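Local coordinates for protein nitrophorin Cim l NP (Cimex lectularius, PDB 2IMQ) that carries nitric oxide on a heme b group and delivers it to the victim during feeding, causing vasodilation, at residues A[8-13]-A[35-40]; A[73-78]-A[87-92]; A[93-98]-A[122-127]; A[116-121]-A[131-136]. All blocks are in the same frame, centred on the assembly; numbering follows the deposited sequence.

Contact 1 of 4, residues A[8-13]-A[35-40]; sequences SVHTVS and ETPDVI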
# COMPACT_ATOMS: atom_id res chain seq x y z
N SER A 8 -14.30 6.18 -6.73
CA SER A 8 -13.22 5.23 -7.03
C SER A 8 -11.90 5.63 -6.39
O SER A 8 -11.60 6.80 -6.24
CB SER A 8 -13.03 5.06 -8.52
OG SER A 8 -12.72 6.27 -9.12
N VAL A 9 -11.16 4.61 -5.97
CA VAL A 9 -9.91 4.79 -5.27
C VAL A 9 -8.92 3.88 -5.94
O VAL A 9 -9.24 2.70 -6.18
CB VAL A 9 -10.00 4.37 -3.75
CG1 VAL A 9 -8.65 4.53 -3.03
CG2 VAL A 9 -11.11 5.12 -3.08
N HIS A 10 -7.75 4.42 -6.29
CA HIS A 10 -6.59 3.61 -6.71
C HIS A 10 -5.54 3.71 -5.63
O HIS A 10 -5.26 4.80 -5.13
CB HIS A 10 -5.98 4.13 -8.03
CG HIS A 10 -6.83 3.87 -9.23
ND1 HIS A 10 -6.35 4.01 -10.53
CD2 HIS A 10 -8.13 3.47 -9.34
CE1 HIS A 10 -7.33 3.72 -11.37
NE2 HIS A 10 -8.42 3.41 -10.69
N THR A 11 -4.96 2.58 -5.29
CA THR A 11 -3.80 2.55 -4.42
C THR A 11 -2.67 1.84 -5.09
O THR A 11 -2.88 0.88 -5.83
CB THR A 11 -4.14 1.82 -3.08
OG1 THR A 11 -4.44 0.44 -3.29
CG2 THR A 11 -5.34 2.46 -2.40
N VAL A 12 -1.46 2.30 -4.83
CA VAL A 12 -0.29 1.57 -5.24
C VAL A 12 0.72 1.55 -4.15
O VAL A 12 0.95 2.58 -3.50
CB VAL A 12 0.28 2.12 -6.59
CG1 VAL A 12 0.79 3.55 -6.46
CG2 VAL A 12 1.36 1.24 -7.14
N SER A 13 1.34 0.41 -3.94
CA SER A 13 2.46 0.41 -3.07
C SER A 13 3.62 -0.36 -3.68
O SER A 13 3.45 -1.27 -4.54
CB SER A 13 2.13 -0.13 -1.72
OG SER A 13 2.06 -1.54 -1.70
N GLU A 35 -8.87 5.86 -17.03
CA GLU A 35 -9.70 5.97 -15.84
C GLU A 35 -9.30 7.22 -15.07
O GLU A 35 -8.14 7.64 -15.14
CB GLU A 35 -9.48 4.74 -14.97
CG GLU A 35 -10.17 3.48 -15.50
CD GLU A 35 -9.62 2.18 -14.94
OE1 GLU A 35 -8.54 2.20 -14.33
OE2 GLU A 35 -10.25 1.12 -15.15
N THR A 36 -10.24 7.74 -14.28
CA THR A 36 -10.13 8.99 -13.57
C THR A 36 -10.56 8.79 -12.11
O THR A 36 -11.62 9.26 -11.69
CB THR A 36 -11.04 10.04 -14.26
OG1 THR A 36 -12.34 9.49 -14.49
CG2 THR A 36 -10.57 10.33 -15.65
N PRO A 37 -9.77 8.09 -11.30
CA PRO A 37 -10.23 7.79 -9.96
C PRO A 37 -10.35 9.02 -9.13
O PRO A 37 -9.63 9.99 -9.31
CB PRO A 37 -9.13 6.91 -9.41
CG PRO A 37 -7.94 7.23 -10.18
CD PRO A 37 -8.46 7.51 -11.58
N ASP A 38 -11.25 8.99 -8.16
CA ASP A 38 -11.43 10.12 -7.27
C ASP A 38 -10.32 10.35 -6.28
O ASP A 38 -9.97 11.49 -5.98
CB ASP A 38 -12.77 9.98 -6.57
CG ASP A 38 -13.90 9.89 -7.55
OD1 ASP A 38 -14.16 10.92 -8.24
OD2 ASP A 38 -14.51 8.82 -7.76
N VAL A 39 -9.75 9.25 -5.78
CA VAL A 39 -8.69 9.30 -4.78
C VAL A 39 -7.56 8.38 -5.24
O VAL A 39 -7.82 7.29 -5.77
CB VAL A 39 -9.22 8.80 -3.40
CG1 VAL A 39 -8.09 8.77 -2.41
CG2 VAL A 39 -10.40 9.68 -3.02
N ILE A 40 -6.34 8.85 -5.07
CA ILE A 40 -5.15 8.00 -5.33
C ILE A 40 -4.22 8.05 -4.15
O ILE A 40 -3.92 9.13 -3.62
CB ILE A 40 -4.38 8.54 -6.57
CG1 ILE A 40 -5.22 8.51 -7.85
CG2 ILE A 40 -3.14 7.74 -6.82
CD1 ILE A 40 -4.57 9.26 -9.03
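In the parallel strand pair of a beta-alpha-beta unit, Val9 and His10 of strand 6-17 bridge Val39 and Ile40 at the start of strand 39-46. The His10 amide donates to Val39 O (N to O 2.9 Å), and Val39 N donates in turn to Ser8 O. Ahead of these bridges Asp38 clamps Ser8. Its carboxylate OD2 takes the Ser8 amide through the anti lone pair, in a nearly straight bond of 2.8 Å from Ser8 N to Asp38 OD2 (170° at the hydrogen), while OD1 is held by His94. The Asp38 amide reaches back to Ser8 OG, 3.2 Å from N to OG, and more weakly to Ser8 O. Ser8 OG can meet it because chi1 of 59° sets the hydroxyl between the backbone N and the carbonyl carbon.

Such a crossover connection, here running through helix 26-29, belongs to the DNase I-like sandwich, and the two faces of the pair are filled differently. On one, Val9 and Val39 lie side by side, with Val9 CG2 4.1 Å from Val39 CB, and both touch Phe131 of the other sheet. On the opposite face Pro37 covers one face of the His10 ring: CG sits over the ring centre, 3.6 Å from the centroid, in a CH-pi contact nearly on the ring normal. Glu35 approaches the ring edge, OE1 3.5 Å from His10 CE1, with carboxylate and ring planes 74° apart. That oxygen is salt-bridged to Lys277, whereas His10 ND1 is tied to Leu29 O.

Contact 2 of 4, residues A[73-78]-A[87-92]; sequences YTKLKN and TVYCLE. With HEM (protoporphyrin IX containing Fe), chain B.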
# COMPACT_ATOMS: atom_id res chain seq x y z
N TYR A 73 -6.25 16.71 -9.79
CA TYR A 73 -5.99 16.29 -8.42
C TYR A 73 -5.32 17.33 -7.54
O TYR A 73 -4.49 18.12 -8.00
CB TYR A 73 -5.08 15.05 -8.42
CG TYR A 73 -5.72 13.83 -9.03
CD1 TYR A 73 -5.53 13.52 -10.35
CD2 TYR A 73 -6.56 13.01 -8.28
CE1 TYR A 73 -6.14 12.45 -10.91
CE2 TYR A 73 -7.22 11.95 -8.86
CZ TYR A 73 -6.98 11.63 -10.17
OH TYR A 73 -7.58 10.56 -10.78
N THR A 74 -5.67 17.28 -6.27
CA THR A 74 -5.03 18.01 -5.24
C THR A 74 -4.25 16.99 -4.37
O THR A 74 -4.83 16.01 -3.96
CB THR A 74 -6.14 18.71 -4.39
OG1 THR A 74 -6.74 19.77 -5.16
CG2 THR A 74 -5.57 19.38 -3.18
N LYS A 75 -3.02 17.30 -4.02
CA LYS A 75 -2.25 16.47 -3.06
C LYS A 75 -2.72 16.84 -1.65
O LYS A 75 -2.51 17.99 -1.21
CB LYS A 75 -0.75 16.69 -3.20
CG LYS A 75 0.03 15.96 -2.11
CD LYS A 75 1.50 16.19 -2.24
CE LYS A 75 1.89 17.56 -1.75
NZ LYS A 75 3.32 17.76 -2.00
N LEU A 76 -3.44 15.95 -0.98
CA LEU A 76 -3.88 16.17 0.39
C LEU A 76 -2.71 16.16 1.34
O LEU A 76 -2.61 16.98 2.25
CB LEU A 76 -4.94 15.17 0.79
CG LEU A 76 -6.24 15.24 0.02
CD1 LEU A 76 -7.28 14.31 0.56
CD2 LEU A 76 -6.78 16.68 -0.01
N LYS A 77 -1.81 15.20 1.17
CA LYS A 77 -0.65 15.11 2.03
C LYS A 77 0.41 14.18 1.42
O LYS A 77 0.09 13.16 0.81
CB LYS A 77 -1.04 14.53 3.40
CG LYS A 77 0.04 14.66 4.47
CD LYS A 77 0.25 16.12 4.92
CE LYS A 77 1.38 16.24 6.00
NZ LYS A 77 2.67 15.51 5.79
N ASN A 78 1.67 14.54 1.57
CA ASN A 78 2.83 13.62 1.49
C ASN A 78 3.50 13.57 2.82
O ASN A 78 3.72 14.64 3.45
CB ASN A 78 3.84 14.09 0.45
CG ASN A 78 5.15 13.35 0.50
OD1 ASN A 78 6.14 13.84 1.05
ND2 ASN A 78 5.16 12.12 0.00
N THR A 87 1.55 9.21 0.17
CA THR A 87 0.96 10.39 -0.46
C THR A 87 -0.48 10.06 -0.79
O THR A 87 -0.77 9.00 -1.34
CB THR A 87 1.74 10.77 -1.72
OG1 THR A 87 3.13 10.90 -1.40
CG2 THR A 87 1.25 12.11 -2.25
N VAL A 88 -1.40 11.03 -0.54
CA VAL A 88 -2.78 10.88 -0.89
C VAL A 88 -3.19 12.07 -1.76
O VAL A 88 -2.94 13.21 -1.37
CB VAL A 88 -3.69 10.78 0.36
CG1 VAL A 88 -5.09 10.56 -0.05
CG2 VAL A 88 -3.22 9.60 1.24
N TYR A 89 -3.82 11.78 -2.89
CA TYR A 89 -4.36 12.77 -3.81
C TYR A 89 -5.86 12.57 -3.90
O TYR A 89 -6.38 11.46 -3.83
CB TYR A 89 -3.78 12.57 -5.22
CG TYR A 89 -2.31 12.67 -5.32
CD1 TYR A 89 -1.53 11.53 -5.26
CD2 TYR A 89 -1.67 13.87 -5.50
CE1 TYR A 89 -0.16 11.60 -5.39
CE2 TYR A 89 -0.30 13.95 -5.64
CZ TYR A 89 0.47 12.79 -5.58
OH TYR A 89 1.83 12.86 -5.66
N CYS A 90 -6.58 13.70 -4.11
CA CYS A 90 -7.99 13.61 -4.33
C CYS A 90 -8.38 14.63 -5.37
O CYS A 90 -7.79 15.69 -5.42
CB CYS A 90 -8.75 13.88 -3.03
SG CYS A 90 -10.59 13.75 -3.07
N LEU A 91 -9.35 14.30 -6.20
CA LEU A 91 -9.84 15.31 -7.18
C LEU A 91 -10.31 16.53 -6.42
O LEU A 91 -11.08 16.43 -5.46
CB LEU A 91 -10.93 14.73 -8.06
CG LEU A 91 -10.52 13.71 -9.13
CD1 LEU A 91 -11.72 13.15 -9.80
CD2 LEU A 91 -9.53 14.25 -10.12
N GLU A 92 -9.81 17.68 -6.85
CA GLU A 92 -10.14 18.94 -6.20
C GLU A 92 -11.66 19.18 -6.11
O GLU A 92 -12.12 19.76 -5.15
CB GLU A 92 -9.46 20.07 -6.98
CG GLU A 92 -9.90 21.47 -6.61
CD GLU A 92 -9.66 21.80 -5.16
OE1 GLU A 92 -8.66 21.28 -4.60
OE2 GLU A 92 -10.48 22.57 -4.60
CHA HEM B . 7.95 12.87 -2.47
CHB HEM B . 6.90 8.69 -4.68
CHC HEM B . 11.46 7.26 -4.14
CHD HEM B . 12.50 11.21 -1.69
C1A HEM B . 7.26 11.90 -3.14
C2A HEM B . 5.88 11.96 -3.56
C3A HEM B . 5.60 10.77 -4.14
C4A HEM B . 6.79 9.96 -4.13
CMA HEM B . 4.27 10.38 -4.77
CAA HEM B . 4.90 13.14 -3.39
CBA HEM B . 4.99 13.88 -4.75
CGA HEM B . 4.14 15.15 -4.76
O1A HEM B . 4.58 16.15 -4.21
O2A HEM B . 3.04 15.16 -5.38
C1B HEM B . 8.04 7.96 -4.73
C2B HEM B . 8.18 6.67 -5.36
C3B HEM B . 9.43 6.26 -5.22
C4B HEM B . 10.14 7.30 -4.52
CMB HEM B . 6.97 6.07 -5.99
CAB HEM B . 10.08 4.96 -5.68
CBB HEM B . 9.54 4.22 -6.66
C1C HEM B . 12.20 8.19 -3.47
C2C HEM B . 13.57 8.08 -3.06
C3C HEM B . 13.86 9.22 -2.43
C4C HEM B . 12.67 10.00 -2.31
CMC HEM B . 14.57 6.98 -3.45
CAC HEM B . 15.21 9.61 -1.84
CBC HEM B . 15.80 8.89 -0.89
C1D HEM B . 11.36 11.98 -1.64
C2D HEM B . 11.25 13.21 -0.89
C3D HEM B . 9.87 13.73 -1.16
C4D HEM B . 9.24 12.77 -2.02
CMD HEM B . 12.33 13.87 -0.04
CAD HEM B . 9.32 15.03 -0.54
CBD HEM B . 10.08 16.16 -1.21
CGD HEM B . 9.41 17.47 -0.95
O1D HEM B . 9.95 18.51 -1.46
O2D HEM B . 8.35 17.46 -0.26
NA HEM B . 7.81 10.68 -3.51
NB HEM B . 9.26 8.31 -4.21
NC HEM B . 11.68 9.35 -2.98
ND HEM B . 10.14 11.75 -2.27
FE HEM B . 9.77 10.09 -3.36
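Lys75 CB lies against the ring of Tyr89 across the strand pair, 3.7 Å from Tyr89 CE2, and the rest of the chain leads to a heme propionate. CG, anti to the backbone N (chi1 173°), touches Thr87 CG2. CD passes both oxygens of the heme propionate, CE stays near O1A, and NZ donates to O1A at 3.0 Å. The bend in the chain falls at chi3, 76°, which places CE. Tyr89 holds the other oxygen of the same carboxylate: its OH donates to heme O2A, 2.6 Å away and in the plane of the phenol ring. The propionate is thus gripped from both strands, and the ammonium would be expected to help balance its charge.

The two strands form an antiparallel hairpin at the edge of a mixed sheet, broken by a classic beta bulge in which Leu76 and Lys77 both face Val88. Val88 O accepts from Leu76 N at 2.8 Å and only weakly from Lys77 N. Beyond the bulge, Asn78 ND2 donates to Thr87 OG1 (2.8 Å), the hydroxyl lying in the amide plane; both side chains also touch CAA, the first carbon of the propionate arm.

Toward the other end of the hairpin, Leu91 CD2 sits over the centre of the Tyr73 ring, 3.5 Å from its centroid, in a CH-pi contact, while Tyr73 OH is bonded to Pro37 O. Thr74 OG1 gives a short bond of 2.5 Å to Glu92 OE1, which accepts through its anti lone pair. Leu76 CD1 rests 3.9 Å from Cys90 CB on the face turned from the heme.

Contact 3 of 4, residues A[93-98]-A[122-127]; sequences KHLDQN and FTIYNK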
# COMPACT_ATOMS: atom_id res chain seq x y z
N LYS A 93 -12.41 18.71 -7.08
CA LYS A 93 -13.87 18.93 -7.07
C LYS A 93 -14.61 18.32 -5.86
O LYS A 93 -15.72 18.71 -5.57
CB LYS A 93 -14.48 18.46 -8.39
CG LYS A 93 -14.48 16.98 -8.56
CD LYS A 93 -15.39 16.55 -9.68
CE LYS A 93 -15.12 15.12 -10.06
NZ LYS A 93 -15.67 14.80 -11.39
N HIS A 94 -14.00 17.40 -5.13
CA HIS A 94 -14.68 16.77 -4.00
C HIS A 94 -14.43 17.49 -2.67
O HIS A 94 -15.04 17.16 -1.65
CB HIS A 94 -14.20 15.33 -3.89
CG HIS A 94 -14.51 14.50 -5.09
ND1 HIS A 94 -15.75 14.48 -5.69
CD2 HIS A 94 -13.76 13.60 -5.76
CE1 HIS A 94 -15.75 13.62 -6.68
NE2 HIS A 94 -14.55 13.06 -6.74
N LEU A 95 -13.50 18.42 -2.66
CA LEU A 95 -12.97 18.97 -1.42
C LEU A 95 -13.82 20.14 -0.90
O LEU A 95 -14.11 21.08 -1.64
CB LEU A 95 -11.54 19.42 -1.58
CG LEU A 95 -10.58 18.32 -2.09
CD1 LEU A 95 -9.19 18.88 -2.08
CD2 LEU A 95 -10.63 16.99 -1.29
N ASP A 96 -14.23 20.03 0.36
CA ASP A 96 -14.84 21.16 1.10
C ASP A 96 -13.92 21.41 2.29
O ASP A 96 -13.84 20.62 3.24
CB ASP A 96 -16.27 20.83 1.54
CG ASP A 96 -16.92 22.00 2.34
OD1 ASP A 96 -16.26 23.02 2.59
OD2 ASP A 96 -18.11 21.95 2.78
N GLN A 97 -13.15 22.49 2.22
CA GLN A 97 -12.17 22.78 3.26
C GLN A 97 -12.73 22.85 4.67
O GLN A 97 -12.00 22.64 5.64
CB GLN A 97 -11.43 24.07 2.96
CG GLN A 97 -10.43 24.49 4.04
CD GLN A 97 -9.45 25.55 3.60
OE1 GLN A 97 -9.83 26.54 2.94
NE2 GLN A 97 -8.17 25.39 3.99
N ASN A 98 -14.01 23.21 4.78
CA ASN A 98 -14.63 23.34 6.10
C ASN A 98 -14.84 22.03 6.83
O ASN A 98 -14.93 22.01 8.06
CB ASN A 98 -15.98 24.09 5.98
CG ASN A 98 -15.80 25.58 5.70
OD1 ASN A 98 -14.85 26.21 6.16
ND2 ASN A 98 -16.72 26.14 4.91
N PHE A 122 -9.06 11.89 5.95
CA PHE A 122 -9.80 13.10 5.44
C PHE A 122 -11.22 12.74 5.16
O PHE A 122 -11.60 11.57 4.99
CB PHE A 122 -9.12 13.63 4.16
CG PHE A 122 -9.23 12.70 2.98
CD1 PHE A 122 -10.26 12.84 2.09
CD2 PHE A 122 -8.27 11.69 2.74
CE1 PHE A 122 -10.41 12.01 1.03
CE2 PHE A 122 -8.41 10.83 1.66
CZ PHE A 122 -9.47 10.98 0.81
N THR A 123 -12.06 13.78 5.13
CA THR A 123 -13.46 13.56 4.96
C THR A 123 -13.95 14.27 3.72
O THR A 123 -13.65 15.44 3.50
CB THR A 123 -14.19 14.14 6.19
OG1 THR A 123 -13.90 13.34 7.34
CG2 THR A 123 -15.68 14.10 6.01
N ILE A 124 -14.71 13.55 2.90
CA ILE A 124 -15.42 14.13 1.76
C ILE A 124 -16.83 13.60 1.78
O ILE A 124 -17.08 12.44 2.05
CB ILE A 124 -14.71 13.91 0.37
CG1 ILE A 124 -14.40 12.45 0.09
CG2 ILE A 124 -13.45 14.71 0.34
CD1 ILE A 124 -13.88 12.20 -1.33
N TYR A 125 -17.79 14.51 1.52
CA TYR A 125 -19.19 14.15 1.52
C TYR A 125 -19.61 13.50 2.83
O TYR A 125 -20.39 12.54 2.86
CB TYR A 125 -19.51 13.29 0.31
CG TYR A 125 -19.07 13.91 -1.00
CD1 TYR A 125 -18.02 13.38 -1.75
CD2 TYR A 125 -19.74 15.03 -1.53
CE1 TYR A 125 -17.63 13.94 -2.93
CE2 TYR A 125 -19.34 15.60 -2.73
CZ TYR A 125 -18.31 15.06 -3.44
OH TYR A 125 -17.94 15.61 -4.65
N ASN A 126 -19.03 14.00 3.90
CA ASN A 126 -19.29 13.53 5.22
C ASN A 126 -18.94 12.05 5.49
O ASN A 126 -19.44 11.46 6.42
CB ASN A 126 -20.75 13.79 5.57
CG ASN A 126 -20.98 13.83 7.03
OD1 ASN A 126 -20.15 14.37 7.77
ND2 ASN A 126 -22.09 13.23 7.48
N LYS A 127 -18.05 11.49 4.67
CA LYS A 127 -17.50 10.14 4.87
C LYS A 127 -16.01 10.24 5.09
O LYS A 127 -15.33 10.96 4.35
CB LYS A 127 -17.77 9.29 3.64
CG LYS A 127 -19.21 9.10 3.28
CD LYS A 127 -19.96 8.37 4.34
CE LYS A 127 -21.47 8.47 4.13
NZ LYS A 127 -22.05 9.37 5.15
O HOH W 1 -16.67 17.01 0.56
O HOH W 2 -14.53 17.86 2.36
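One direct hydrogen bond joins the segments, between His94 ND1 and Tyr125 OH, 2.7 Å apart. It is nearly straight (163°), and it lies in the plane of the imidazole as well as that of the phenol. The rings themselves meet obliquely, planes at 72°, with Tyr125 CE1 3.4 Å from His94 ND1. The far nitrogen, NE2, is bonded to Asp38 OD1, so the imidazole is held at both nitrogens and its rotation is fixed.

Water supplies two further links. One molecule donates to His94 O at 2.8 Å and accepts from Tyr125 N; the other donates to Thr123 O and accepts from Asp96 N. Both bridge the two backbones, whose nearest CA atoms, those of Leu95 and Ile124, are 6.3 Å apart.

Apolar contact is confined to a small patch around Ile124. Its CG2 meets Leu95 CD2 at 4.0 Å, and CD1 reaches toward His94 CB. CG2, anti to the carbonyl carbon and beside the backbone N, also lies against the carbonyl oxygen of His94, at 3.5 Å.

Each segment has its own turn: Asp96 OD1 accepts from Asn98 N in an Asx turn, and a type I' turn spans Ile124 to Lys127. The latter links strands 116-124 and 127-135, while the loop 93-98 runs from strand 84-91 of one sheet to strand 103-108 of the other, with Leu7 of strand 6-17 touching both His94 and Ile124.

Contact 4 of 4, residues A[116-121]-A[131-136]; sequences GGIVTS and FTTSRM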
# COMPACT_ATOMS: atom_id res chain seq x y z
N GLY A 116 7.21 1.32 11.89
CA GLY A 116 5.99 1.89 12.38
C GLY A 116 5.05 2.07 11.22
O GLY A 116 4.90 1.15 10.43
N GLY A 117 4.44 3.24 11.13
CA GLY A 117 3.59 3.51 10.04
C GLY A 117 3.11 4.94 10.03
O GLY A 117 3.48 5.78 10.87
N ILE A 118 2.27 5.20 9.04
CA ILE A 118 1.67 6.54 8.74
C ILE A 118 0.22 6.33 8.49
O ILE A 118 -0.16 5.39 7.75
CB ILE A 118 2.30 7.15 7.51
CG1 ILE A 118 3.84 7.23 7.63
CG2 ILE A 118 1.73 8.59 7.22
CD1 ILE A 118 4.53 7.53 6.37
N VAL A 119 -0.63 7.21 9.04
CA VAL A 119 -2.02 7.19 8.68
C VAL A 119 -2.44 8.60 8.24
O VAL A 119 -2.27 9.52 9.00
CB VAL A 119 -2.97 6.79 9.84
CG1 VAL A 119 -4.32 6.56 9.32
CG2 VAL A 119 -2.49 5.60 10.54
N THR A 120 -3.01 8.71 7.07
CA THR A 120 -3.57 9.98 6.57
C THR A 120 -5.04 9.78 6.38
O THR A 120 -5.49 8.85 5.72
CB THR A 120 -2.87 10.36 5.25
OG1 THR A 120 -1.51 10.70 5.51
CG2 THR A 120 -3.52 11.56 4.57
N SER A 121 -5.83 10.72 6.94
CA SER A 121 -7.27 10.63 6.92
C SER A 121 -7.89 11.97 6.50
O SER A 121 -7.33 13.01 6.71
CB SER A 121 -7.82 10.28 8.32
OG SER A 121 -7.30 9.04 8.79
N PHE A 131 -6.06 6.16 5.07
CA PHE A 131 -5.00 5.40 4.38
C PHE A 131 -3.80 5.19 5.28
O PHE A 131 -3.25 6.15 5.81
CB PHE A 131 -4.54 6.14 3.11
CG PHE A 131 -5.61 6.20 2.06
CD1 PHE A 131 -6.60 7.17 2.12
CD2 PHE A 131 -5.70 5.22 1.10
CE1 PHE A 131 -7.59 7.19 1.16
CE2 PHE A 131 -6.68 5.24 0.16
CZ PHE A 131 -7.65 6.21 0.20
N THR A 132 -3.40 3.93 5.47
CA THR A 132 -2.28 3.55 6.27
C THR A 132 -1.23 2.88 5.42
O THR A 132 -1.53 2.08 4.56
CB THR A 132 -2.74 2.56 7.36
OG1 THR A 132 -3.65 3.25 8.21
CG2 THR A 132 -1.61 2.03 8.22
N THR A 133 0.01 3.19 5.76
CA THR A 133 1.14 2.31 5.38
C THR A 133 1.97 1.97 6.61
O THR A 133 1.92 2.68 7.63
CB THR A 133 1.99 2.93 4.24
OG1 THR A 133 2.83 1.92 3.65
CG2 THR A 133 2.87 4.02 4.68
N SER A 134 2.75 0.89 6.55
CA SER A 134 3.51 0.46 7.68
C SER A 134 4.73 -0.29 7.21
O SER A 134 4.82 -0.74 6.06
CB SER A 134 2.66 -0.39 8.59
OG SER A 134 2.19 -1.56 7.89
N ARG A 135 5.66 -0.45 8.14
CA ARG A 135 6.96 -1.06 7.82
C ARG A 135 7.50 -1.68 9.09
O ARG A 135 7.54 -1.03 10.14
CB ARG A 135 7.94 0.01 7.32
CG ARG A 135 9.30 -0.43 6.91
CD ARG A 135 10.25 -0.76 7.99
NE ARG A 135 11.59 -0.71 7.45
CZ ARG A 135 12.66 -1.03 8.14
NH1 ARG A 135 12.52 -1.35 9.40
NH2 ARG A 135 13.86 -0.98 7.57
N MET A 136 7.87 -2.94 9.03
CA MET A 136 8.46 -3.63 10.17
C MET A 136 9.63 -4.47 9.66
O MET A 136 9.60 -5.00 8.55
CB MET A 136 7.46 -4.53 10.83
CG MET A 136 7.87 -5.09 12.16
SD MET A 136 8.16 -3.82 13.36
CE MET A 136 6.50 -3.20 13.62
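Thr120 O and Phe131 N make the shortest polar bond of the pair, 2.8 Å and nearly straight at 170°, and Thr120 N returns one to Phe131 O. The ladder repeats at Ile118 with Thr133 and at Gly116 with Arg135, three hydrogen-bonded pairs of a regular antiparallel hairpin whose short axes run at 169°.

Between them come the non-hydrogen-bonded pairs. At Val119 and Thr132 both valine methyls meet the hydroxyl from one side, with CG2 3.5 Å and CG1 3.6 Å from Thr132 OG1, which bonds to Leu154 O. At Gly117 and Ser134 the CA atoms close to 3.9 Å, and Thr133 O lies 3.0 Å from Gly117 CA, a tight pairing with no side chain on the glycine. Gly116 has a positive phi (145°), a conformation open mainly to a residue without CB. Ser134 CB meets Gly116 O at 3.3 Å, while its OG is bonded to Ala149 O and the indole NH of Trp168.

Strand 103-108 flanks the hairpin along 116-124, and strand 165-169 along 127-135. The face carrying Thr120, Phe131 and Thr133 packs on strands 39-46 and 84-91 of the other sheet of the sandwich.

Overall arrangement
Contacts 1 and 2 share the heme-side sheet, where strands 39-46 and 84-91 are neighbours: Tyr89 N lies 2.7 Å from Ile40 O, and Ile40 CD1 packs 3.6 Å from Tyr73 CZ. Contact 4 belongs to the facing sheet, and Phe131 joins it to contact 1, its CZ 3.7 Å from Val39 CG1. Contact 3 lies where the loop after strand 84-91 crosses to the facing sheet: Phe122 CG packs 3.5 Å from Leu76 CD1 of contact 2, and Leu95 CD2 lies 3.7 Å from Cys90 SG. Only contact 2 touches the heme; there the Asn78 side chain is about 7 Å from that of Cys60, the proximal iron ligand. The Ile118 side chain of contact 4 is about 11 Å from the heme.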